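Local coordinates for hypothetical protein, similar to alpha-acetolactate decarboxylase (PDB 1XV2) that probably catalyses the zinc-dependent decarboxylation of alpha-acetolactate to acetoin, as an alpha-acetolactate decarboxylase homologue from Staphylococcus aureus, at residues A[93-98]-A[188-193]; A[114-119]-A[157-162]; A[120-125]-A[194-199]. One frame throughout, in Å; residues are numbered along the deposited sequence.

Contact 1: A[93-98]-A[188-193]; sequences LSQDDV and GHVLDF. With ZN (zinc ion), chain E.
Gln95 and Phe193 cross at about a right angle, and that crossing carries most of the interface. With CG anti to the backbone N (chi1 162°), Gln95 sets CB over one face of the ring, toward the rim, 4.0 Å from the centroid of Phe193 in a CH-pi contact; the extended chain then runs out past the CD2-CE2 side. The amide plane is turned 69° from the ring, and OE1 of Gln95 comes down beside it, 3.0 Å from CD2 of Phe193. In Phe193, chi1 of 70° (CG between backbone N and carbonyl carbon) brings the ring up to Gln95 and Val98. Val98, one helical turn beyond Ser94, meets the ring at its edge, CG1 to CZ of Phe193 being 3.9 Å.

The start of helix 95-105 sits on the corner of strand 187-195, where Leu191 and Asp192 form a classic beta bulge opposite His125. Ser94 is the N-cap of that helix; its OG accepts from Asp97 N at 3.3 Å. Gln95 NE2 gives a weak bond to Leu191 O (3.3 Å), while a water donates to both Gln95 OE1 and Val190 O. A second water joins Gln95 N to Asp192 OD1. On the same strand, His189 turns away to the zinc, which ND1 binds at 2.3 Å; His176, His178 and three waters complete the site, and His189 NE2 is hydrogen-bonded to the terminal carboxylate of Glu237.

Contact 2: A[114-119]-A[157-162]; sequences AVKIYG and AIVGFF
Two aromatic rings flank this strand pair, each meeting an alanine methyl of the other strand. Tyr118, with CG anti to its backbone N (chi1 177°), presents a ring edge to Ala157: CB lies in the ring plane, 3.7 Å from CD1 of Tyr118. At the other end, the Phe161 ring swings toward the partner strand and meets Ala114 CB obliquely, its CD1 at 3.6 Å from that methyl. Both rings lie on the face that also carries Lys116 and Val159, where Leu52 of strand 48-52 packs against the latter two.

Between the rings, strands 113-118 and 154-163 run antiparallel, their local axes 173° apart and 4.6 Å at closest approach, within the large antiparallel sheet. Ile117 and Ile158 form a hydrogen-bonded pair: Ile117 N to Ile158 O is 2.9 Å and the return bond, Ile158 N to Ile117 O, 2.8 Å. Both are nearly straight and lie in the carbonyl plane. The Val115-Gly160 pair is looser, with Gly160 N to Val115 O at 3.3 Å, and the reciprocal donor, Val115 N, stands above the plane of the Gly160 carbonyl.

Ile117 and Ile158 meet at their branch points, CB to CB 4.0 Å. Each places CG1 anti to its carbonyl carbon, on the face of the sheet shared with Val115. Helix 95-105 covers this face through Val98 and Ile102, and Ile177 touches Val115 and Ile158.

Across the strands, side chains meet through carbon alone and the polar grip comes from backbone amides; the phenol of Tyr118 finds its partners elsewhere, in Asp182 and Arg155, which would fix its position at the end of the pair.

Contact 3: A[120-125]-A[194-199]; sequences TFKHMH and EVDDVV
Two backbone carbonyls each take two donors at one end of this contact. Thr120 O accepts from Asp196 N at 2.9 Å and, at a longer distance, from Asp197 N, the mark of a classic beta bulge in which Asp196 and Asp197 both face Thr120. Asp197 O accepts from Thr120 N at 2.8 Å and, as a side-chain addition, from the hydroxyl OG1 of the same threonine. The hydroxyl reaches it because OG1 lies in the crowded position between the backbone N and carbonyl carbon (chi1 56°), and it comes in along a lone pair in the carbonyl plane, whereas the amide donors stand above the planes of their acceptors.

A second classic bulge follows, Lys122 and His123 both facing Glu194. The antiparallel register thus slips twice, at the corner at Lys122 in strand 120-127 and at the Asp196-Asp197 corner between strands 187-195 and 198-204. Glu194 N donates to His123 O at 2.8 Å, and Glu194 O receives a straight bond from His123 N (170°) and a weak, bent one from Lys122 N.

Farther out, the Lys122 chain, bent at chi3, crosses Glu194 obliquely. Lys122 NZ and Glu194 OE1 are 4.6 Å apart, beyond a salt bridge; a water accepts from NZ and donates weakly to OE2 of Glu194, and Gln92 also holds NZ. Lys122 CG meets Asp196 CB at 3.5 Å. Asp197 turns its carboxylate to Gln91.

On the buried side Phe121 is sandwiched. Its CE1 lies 3.6 Å from Val195 CG1. One face receives Val198 CG1 in a CH-pi contact, 4.2 Å from the centroid, and over the opposite face, offset toward the rim, rests the terminal methyl CE of selenomethionine Met124.

All three contacts reach the same antiparallel sheet, contact 1 also bringing in the start of helix 95-105. Strand 187-195 passes directly from contact 1 into contact 3, whose centres are 8 Å apart; Leu191 N to His125 O and Asp192 O to His125 N, both 2.8 Å, are probable hydrogen bonds joining them. Contact 2 lies 12 Å from contact 3, centre to centre, and meets it where Ile158 CD1 approaches Phe121 CE1 to 3.6 Å. The same methyl, Ile158 CD1, touches Phe193 CD1 of contact 1 at 4.0 Å, so one isoleucine reaches aromatic rings of both neighbours. Contact 1 alone holds a zinc ligand, His189; in contact 2, Gly160 CA lies about 9 Å from the zinc ion.

Contact 1: A[93-98]-A[188-193]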
loop_
_atom_site.group_PDB
_atom_site.type_symbol
_atom_site.label_atom_id
_atom_site.label_comp_id
_atom_site.label_asym_id
_atom_site.label_seq_id
_atom_site.Cartn_x
_atom_site.Cartn_y
_atom_site.Cartn_z
ATOM N N LEU A 93 -24.550 -8.136 -21.181
ATOM C CA LEU A 93 -24.607 -7.445 -19.892
ATOM C C LEU A 93 -23.900 -6.092 -19.925
ATOM O O LEU A 93 -22.943 -5.887 -20.679
ATOM C CB LEU A 93 -23.975 -8.303 -18.793
ATOM C CG LEU A 93 -24.623 -9.645 -18.449
ATOM C CD1 LEU A 93 -23.825 -10.310 -17.335
ATOM C CD2 LEU A 93 -26.075 -9.435 -18.019
ATOM N N SER A 94 -24.382 -5.180 -19.087
ATOM C CA SER A 94 -23.826 -3.837 -18.978
ATOM C C SER A 94 -22.554 -3.868 -18.141
ATOM O O SER A 94 -22.263 -4.870 -17.490
ATOM C CB SER A 94 -24.836 -2.912 -18.304
ATOM O OG SER A 94 -25.100 -3.355 -16.985
ATOM N N GLN A 95 -21.809 -2.767 -18.152
ATOM C CA GLN A 95 -20.585 -2.689 -17.371
ATOM C C GLN A 95 -20.893 -2.922 -15.889
ATOM O O GLN A 95 -20.246 -3.745 -15.240
ATOM C CB GLN A 95 -19.907 -1.326 -17.571
ATOM C CG GLN A 95 -18.889 -0.989 -16.496
ATOM C CD GLN A 95 -18.002 0.188 -16.864
ATOM O OE1 GLN A 95 -17.010 0.034 -17.578
ATOM N NE2 GLN A 95 -18.360 1.372 -16.381
ATOM N N ASP A 96 -21.886 -2.211 -15.363
ATOM C CA ASP A 96 -22.268 -2.364 -13.956
ATOM C C ASP A 96 -22.592 -3.811 -13.601
ATOM O O ASP A 96 -22.184 -4.307 -12.547
ATOM C CB ASP A 96 -23.492 -1.508 -13.618
ATOM C CG ASP A 96 -23.200 -0.027 -13.647
ATOM O OD1 ASP A 96 -22.051 0.364 -13.361
ATOM O OD2 ASP A 96 -24.134 0.750 -13.941
ATOM N N ASP A 97 -23.342 -4.478 -14.473
ATOM C CA ASP A 97 -23.732 -5.864 -14.236
ATOM C C ASP A 97 -22.541 -6.811 -14.330
ATOM O O ASP A 97 -22.506 -7.840 -13.654
ATOM C CB ASP A 97 -24.820 -6.293 -15.226
ATOM C CG ASP A 97 -26.164 -5.652 -14.928
ATOM O OD1 ASP A 97 -26.282 -4.969 -13.886
ATOM O OD2 ASP A 97 -27.107 -5.840 -15.728
ATOM N N VAL A 98 -21.572 -6.458 -15.172
ATOM C CA VAL A 98 -20.374 -7.275 -15.331
ATOM C C VAL A 98 -19.524 -7.136 -14.079
ATOM O O VAL A 98 -18.989 -8.120 -13.580
ATOM C CB VAL A 98 -19.540 -6.848 -16.565
ATOM C CG1 VAL A 98 -18.165 -7.517 -16.530
ATOM C CG2 VAL A 98 -20.268 -7.241 -17.839
ATOM N N GLY A 188 -7.514 1.726 -24.965
ATOM C CA GLY A 188 -7.404 2.815 -24.014
ATOM C C GLY A 188 -7.913 2.460 -22.629
ATOM O O GLY A 188 -8.069 1.287 -22.288
ATOM N N HIS A 189 -8.153 3.492 -21.827
ATOM C CA HIS A 189 -8.663 3.347 -20.466
ATOM C C HIS A 189 -10.184 3.237 -20.593
ATOM O O HIS A 189 -10.832 4.158 -21.087
ATOM C CB HIS A 189 -8.284 4.589 -19.653
ATOM C CG HIS A 189 -8.849 4.610 -18.267
ATOM N ND1 HIS A 189 -8.197 4.057 -17.187
ATOM C CD2 HIS A 189 -9.992 5.148 -17.779
ATOM C CE1 HIS A 189 -8.909 4.259 -16.092
ATOM N NE2 HIS A 189 -10.005 4.918 -16.425
ATOM N N VAL A 190 -10.747 2.112 -20.157
ATOM C CA VAL A 190 -12.187 1.881 -20.262
ATOM C C VAL A 190 -13.037 2.758 -19.343
ATOM O O VAL A 190 -12.822 2.800 -18.130
ATOM C CB VAL A 190 -12.532 0.400 -19.975
ATOM C CG1 VAL A 190 -14.049 0.189 -20.029
ATOM C CG2 VAL A 190 -11.842 -0.496 -20.993
ATOM N N LEU A 191 -14.003 3.454 -19.940
ATOM C CA LEU A 191 -14.919 4.323 -19.204
ATOM C C LEU A 191 -16.273 3.637 -19.107
ATOM O O LEU A 191 -17.019 3.841 -18.153
ATOM C CB LEU A 191 -15.094 5.664 -19.923
ATOM C CG LEU A 191 -13.879 6.584 -20.028
ATOM C CD1 LEU A 191 -14.266 7.851 -20.785
ATOM C CD2 LEU A 191 -13.375 6.925 -18.632
ATOM N N ASP A 192 -16.582 2.821 -20.108
ATOM C CA ASP A 192 -17.850 2.106 -20.140
ATOM C C ASP A 192 -17.792 1.027 -21.216
ATOM O O ASP A 192 -16.988 1.115 -22.151
ATOM C CB ASP A 192 -18.988 3.097 -20.423
ATOM C CG ASP A 192 -20.365 2.457 -20.368
ATOM O OD1 ASP A 192 -20.557 1.481 -19.612
ATOM O OD2 ASP A 192 -21.269 2.953 -21.073
ATOM N N PHE A 193 -18.630 0.003 -21.072
ATOM C CA PHE A 193 -18.674 -1.079 -22.045
ATOM C C PHE A 193 -19.880 -1.986 -21.840
ATOM O O PHE A 193 -20.524 -1.974 -20.788
ATOM C CB PHE A 193 -17.385 -1.912 -21.976
ATOM C CG PHE A 193 -17.261 -2.739 -20.729
ATOM C CD1 PHE A 193 -17.640 -4.079 -20.725
ATOM C CD2 PHE A 193 -16.782 -2.176 -19.551
ATOM C CE1 PHE A 193 -17.543 -4.844 -19.564
ATOM C CE2 PHE A 193 -16.682 -2.934 -18.385
ATOM C CZ PHE A 193 -17.064 -4.270 -18.391
HETATM ZN ZN ZN E . -5.938 3.978 -16.718
HETATM O O HOH W 1 -14.829 1.667 -16.425
HETATM O O HOH W 2 -22.839 -0.002 -19.518
HETATM O O HOH W 3 -5.220 6.009 -17.839
HETATM O O HOH W 4 -5.522 5.993 -15.286
HETATM O O HOH W 5 -3.670 4.877 -16.285
#

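Contact 2: A[114-119]-A[157-162]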
loop_
_atom_site.group_PDB
_atom_site.type_symbol
_atom_site.label_atom_id
_atom_site.label_comp_id
_atom_site.label_asym_id
_atom_site.label_seq_id
_atom_site.Cartn_x
_atom_site.Cartn_y
_atom_site.Cartn_z
ATOM N N ALA A 114 -7.072 -9.290 -9.988
ATOM C CA ALA A 114 -6.840 -8.968 -11.382
ATOM C C ALA A 114 -7.950 -9.596 -12.211
ATOM O O ALA A 114 -8.474 -10.649 -11.858
ATOM C CB ALA A 114 -5.487 -9.509 -11.826
ATOM N N VAL A 115 -8.306 -8.947 -13.313
ATOM C CA VAL A 115 -9.349 -9.469 -14.178
ATOM C C VAL A 115 -8.951 -9.424 -15.637
ATOM O O VAL A 115 -8.151 -8.587 -16.064
ATOM C CB VAL A 115 -10.670 -8.682 -14.035
ATOM C CG1 VAL A 115 -11.145 -8.724 -12.597
ATOM C CG2 VAL A 115 -10.476 -7.249 -14.498
ATOM N N LYS A 116 -9.523 -10.343 -16.398
ATOM C CA LYS A 116 -9.281 -10.422 -17.822
ATOM C C LYS A 116 -10.627 -10.782 -18.424
ATOM O O LYS A 116 -11.227 -11.794 -18.060
ATOM C CB LYS A 116 -8.244 -11.499 -18.144
ATOM C CG LYS A 116 -7.829 -11.504 -19.605
ATOM C CD LYS A 116 -6.698 -12.479 -19.883
ATOM C CE LYS A 116 -6.255 -12.379 -21.336
ATOM N NZ LYS A 116 -5.104 -13.272 -21.649
ATOM N N ILE A 117 -11.110 -9.930 -19.318
ATOM C CA ILE A 117 -12.393 -10.130 -19.977
ATOM C C ILE A 117 -12.123 -10.138 -21.473
ATOM O O ILE A 117 -11.797 -9.102 -22.048
ATOM C CB ILE A 117 -13.363 -8.981 -19.634
ATOM C CG1 ILE A 117 -13.516 -8.876 -18.114
ATOM C CG2 ILE A 117 -14.710 -9.215 -20.309
ATOM C CD1 ILE A 117 -14.202 -7.612 -17.642
ATOM N N TYR A 118 -12.247 -11.306 -22.099
ATOM C CA TYR A 118 -11.980 -11.432 -23.529
ATOM C C TYR A 118 -13.157 -11.972 -24.332
ATOM O O TYR A 118 -13.813 -12.926 -23.921
ATOM C CB TYR A 118 -10.772 -12.341 -23.769
ATOM C CG TYR A 118 -10.513 -12.554 -25.240
ATOM C CD1 TYR A 118 -9.928 -11.551 -26.014
ATOM C CD2 TYR A 118 -10.953 -13.714 -25.882
ATOM C CE1 TYR A 118 -9.795 -11.689 -27.393
ATOM C CE2 TYR A 118 -10.828 -13.862 -27.261
ATOM C CZ TYR A 118 -10.252 -12.846 -28.010
ATOM O OH TYR A 118 -10.163 -12.971 -29.381
ATOM N N GLY A 119 -13.394 -11.370 -25.492
ATOM C CA GLY A 119 -14.486 -11.800 -26.350
ATOM C C GLY A 119 -15.012 -10.650 -27.186
ATOM O O GLY A 119 -14.252 -9.764 -27.581
ATOM N N ALA A 157 -9.739 -7.548 -25.640
ATOM C CA ALA A 157 -9.589 -7.953 -24.255
ATOM C C ALA A 157 -9.463 -6.770 -23.315
ATOM O O ALA A 157 -8.815 -5.770 -23.629
ATOM C CB ALA A 157 -8.366 -8.856 -24.108
ATOM N N ILE A 158 -10.107 -6.895 -22.160
ATOM C CA ILE A 158 -10.046 -5.878 -21.125
ATOM C C ILE A 158 -9.184 -6.483 -20.030
ATOM O O ILE A 158 -9.364 -7.643 -19.669
ATOM C CB ILE A 158 -11.426 -5.588 -20.492
ATOM C CG1 ILE A 158 -12.338 -4.860 -21.483
ATOM C CG2 ILE A 158 -11.242 -4.777 -19.216
ATOM C CD1 ILE A 158 -13.718 -4.557 -20.922
ATOM N N VAL A 159 -8.244 -5.706 -19.512
ATOM C CA VAL A 159 -7.395 -6.176 -18.427
ATOM C C VAL A 159 -7.369 -5.062 -17.399
ATOM O O VAL A 159 -7.452 -3.882 -17.747
ATOM C CB VAL A 159 -5.946 -6.491 -18.895
ATOM C CG1 VAL A 159 -5.971 -7.559 -19.976
ATOM C CG2 VAL A 159 -5.260 -5.230 -19.395
ATOM N N GLY A 160 -7.277 -5.433 -16.132
ATOM C CA GLY A 160 -7.252 -4.430 -15.091
ATOM C C GLY A 160 -7.127 -5.019 -13.709
ATOM O O GLY A 160 -6.859 -6.211 -13.545
ATOM N N PHE A 161 -7.344 -4.180 -12.705
ATOM C CA PHE A 161 -7.232 -4.605 -11.324
ATOM C C PHE A 161 -8.296 -3.978 -10.447
ATOM O O PHE A 161 -8.809 -2.900 -10.741
ATOM C CB PHE A 161 -5.865 -4.204 -10.772
ATOM C CG PHE A 161 -4.718 -4.755 -11.550
ATOM C CD1 PHE A 161 -4.323 -6.078 -11.387
ATOM C CD2 PHE A 161 -4.036 -3.954 -12.460
ATOM C CE1 PHE A 161 -3.260 -6.600 -12.122
ATOM C CE2 PHE A 161 -2.974 -4.464 -13.200
ATOM C CZ PHE A 161 -2.584 -5.790 -13.031
ATOM N N PHE A 162 -8.612 -4.666 -9.361
ATOM C CA PHE A 162 -9.576 -4.167 -8.401
ATOM C C PHE A 162 -8.771 -3.806 -7.164
ATOM O O PHE A 162 -7.950 -4.599 -6.697
ATOM C CB PHE A 162 -10.600 -5.242 -8.038
ATOM C CG PHE A 162 -11.576 -4.806 -6.982
ATOM C CD1 PHE A 162 -12.675 -4.017 -7.314
ATOM C CD2 PHE A 162 -11.377 -5.152 -5.652
ATOM C CE1 PHE A 162 -13.564 -3.577 -6.336
ATOM C CE2 PHE A 162 -12.259 -4.718 -4.663
ATOM C CZ PHE A 162 -13.357 -3.926 -5.008
#

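Contact 3: A[120-125]-A[194-199]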
loop_
_atom_site.group_PDB
_atom_site.type_symbol
_atom_site.label_atom_id
_atom_site.label_comp_id
_atom_site.label_asym_id
_atom_site.label_seq_id
_atom_site.Cartn_x
_atom_site.Cartn_y
_atom_site.Cartn_z
ATOM N N THR A 120 -16.314 -10.660 -27.457
ATOM C CA THR A 120 -16.934 -9.603 -28.244
ATOM C C THR A 120 -17.675 -8.612 -27.344
ATOM O O THR A 120 -18.304 -8.995 -26.360
ATOM C CB THR A 120 -17.924 -10.184 -29.271
ATOM O OG1 THR A 120 -18.893 -10.993 -28.594
ATOM C CG2 THR A 120 -17.188 -11.033 -30.300
ATOM N N PHE A 121 -17.589 -7.334 -27.687
ATOM C CA PHE A 121 -18.246 -6.293 -26.909
ATOM C C PHE A 121 -19.216 -5.527 -27.779
ATOM O O PHE A 121 -18.837 -5.007 -28.830
ATOM C CB PHE A 121 -17.206 -5.331 -26.341
ATOM C CG PHE A 121 -16.282 -5.970 -25.351
ATOM C CD1 PHE A 121 -16.608 -6.005 -23.998
ATOM C CD2 PHE A 121 -15.101 -6.571 -25.776
ATOM C CE1 PHE A 121 -15.767 -6.633 -23.078
ATOM C CE2 PHE A 121 -14.255 -7.203 -24.862
ATOM C CZ PHE A 121 -14.590 -7.233 -23.511
ATOM N N LYS A 122 -20.471 -5.464 -27.343
ATOM C CA LYS A 122 -21.497 -4.747 -28.088
ATOM C C LYS A 122 -21.137 -3.274 -28.118
ATOM O O LYS A 122 -21.339 -2.594 -29.121
ATOM C CB LYS A 122 -22.863 -4.919 -27.421
ATOM C CG LYS A 122 -23.257 -6.359 -27.189
ATOM C CD LYS A 122 -24.696 -6.472 -26.708
ATOM C CE LYS A 122 -25.668 -6.030 -27.790
ATOM N NZ LYS A 122 -27.088 -6.274 -27.401
ATOM N N HIS A 123 -20.599 -2.788 -27.005
ATOM C CA HIS A 123 -20.214 -1.390 -26.890
ATOM C C HIS A 123 -18.909 -1.250 -26.105
ATOM O O HIS A 123 -18.687 -1.956 -25.128
ATOM C CB HIS A 123 -21.336 -0.610 -26.196
ATOM C CG HIS A 123 -21.021 0.835 -25.961
ATOM N ND1 HIS A 123 -20.697 1.704 -26.982
ATOM C CD2 HIS A 123 -21.000 1.569 -24.823
ATOM C CE1 HIS A 123 -20.491 2.910 -26.481
ATOM N NE2 HIS A 123 -20.670 2.855 -25.174
HETATM N N MSE A 124 -18.044 -0.347 -26.549
HETATM C CA MSE A 124 -16.774 -0.102 -25.874
HETATM C C MSE A 124 -16.533 1.401 -25.903
HETATM O O MSE A 124 -16.652 2.035 -26.948
HETATM C CB MSE A 124 -15.631 -0.853 -26.579
HETATM C CG MSE A 124 -14.251 -0.680 -25.942
HETATM SE SE MSE A 124 -14.131 -1.135 -24.062
HETATM C CE MSE A 124 -14.405 -3.046 -24.174
ATOM N N HIS A 125 -16.210 1.961 -24.743
ATOM C CA HIS A 125 -15.968 3.393 -24.607
ATOM C C HIS A 125 -14.681 3.611 -23.812
ATOM O O HIS A 125 -14.603 3.247 -22.643
ATOM C CB HIS A 125 -17.160 4.037 -23.885
ATOM C CG HIS A 125 -17.033 5.515 -23.683
ATOM N ND1 HIS A 125 -18.020 6.268 -23.086
ATOM C CD2 HIS A 125 -16.035 6.378 -23.988
ATOM C CE1 HIS A 125 -17.638 7.532 -23.033
ATOM N NE2 HIS A 125 -16.437 7.625 -23.573
ATOM N N GLU A 194 -20.182 -2.766 -22.871
ATOM C CA GLU A 194 -21.283 -3.714 -22.827
ATOM C C GLU A 194 -20.793 -4.994 -23.491
ATOM O O GLU A 194 -20.400 -4.984 -24.660
ATOM C CB GLU A 194 -22.499 -3.159 -23.573
ATOM C CG GLU A 194 -23.645 -4.152 -23.709
ATOM C CD GLU A 194 -24.912 -3.512 -24.253
ATOM O OE1 GLU A 194 -24.845 -2.881 -25.332
ATOM O OE2 GLU A 194 -25.975 -3.643 -23.604
ATOM N N VAL A 195 -20.799 -6.093 -22.745
ATOM C CA VAL A 195 -20.340 -7.364 -23.286
ATOM C C VAL A 195 -21.395 -8.063 -24.136
ATOM O O VAL A 195 -22.587 -8.004 -23.837
ATOM C CB VAL A 195 -19.916 -8.332 -22.162
ATOM C CG1 VAL A 195 -18.753 -7.742 -21.378
ATOM C CG2 VAL A 195 -21.102 -8.613 -21.240
ATOM N N ASP A 196 -20.950 -8.701 -25.214
ATOM C CA ASP A 196 -21.854 -9.452 -26.072
ATOM C C ASP A 196 -21.672 -10.891 -25.617
ATOM O O ASP A 196 -22.584 -11.511 -25.075
ATOM C CB ASP A 196 -21.457 -9.332 -27.545
ATOM C CG ASP A 196 -22.427 -10.057 -28.468
ATOM O OD1 ASP A 196 -22.852 -11.181 -28.130
ATOM O OD2 ASP A 196 -22.762 -9.508 -29.536
ATOM N N ASP A 197 -20.468 -11.407 -25.837
ATOM C CA ASP A 197 -20.123 -12.764 -25.440
ATOM C C ASP A 197 -18.649 -12.747 -25.053
ATOM O O ASP A 197 -17.782 -12.505 -25.897
ATOM C CB ASP A 197 -20.348 -13.735 -26.600
ATOM C CG ASP A 197 -20.337 -15.183 -26.152
ATOM O OD1 ASP A 197 -19.388 -15.591 -25.449
ATOM O OD2 ASP A 197 -21.280 -15.917 -26.509
ATOM N N VAL A 198 -18.371 -12.988 -23.777
ATOM C CA VAL A 198 -16.997 -12.976 -23.287
ATOM C C VAL A 198 -16.732 -14.026 -22.222
ATOM O O VAL A 198 -17.645 -14.700 -21.747
ATOM C CB VAL A 198 -16.639 -11.614 -22.660
ATOM C CG1 VAL A 198 -16.775 -10.504 -23.689
ATOM C CG2 VAL A 198 -17.540 -11.352 -21.462
ATOM N N VAL A 199 -15.460 -14.152 -21.860
ATOM C CA VAL A 199 -15.027 -15.073 -20.818
ATOM C C VAL A 199 -14.312 -14.198 -19.792
ATOM O O VAL A 199 -13.506 -13.343 -20.160
ATOM C CB VAL A 199 -14.031 -16.127 -21.357
ATOM C CG1 VAL A 199 -13.485 -16.967 -20.205
ATOM C CG2 VAL A 199 -14.720 -17.015 -22.379
HETATM O O HOH W 6 -27.047 -6.357 -24.428
#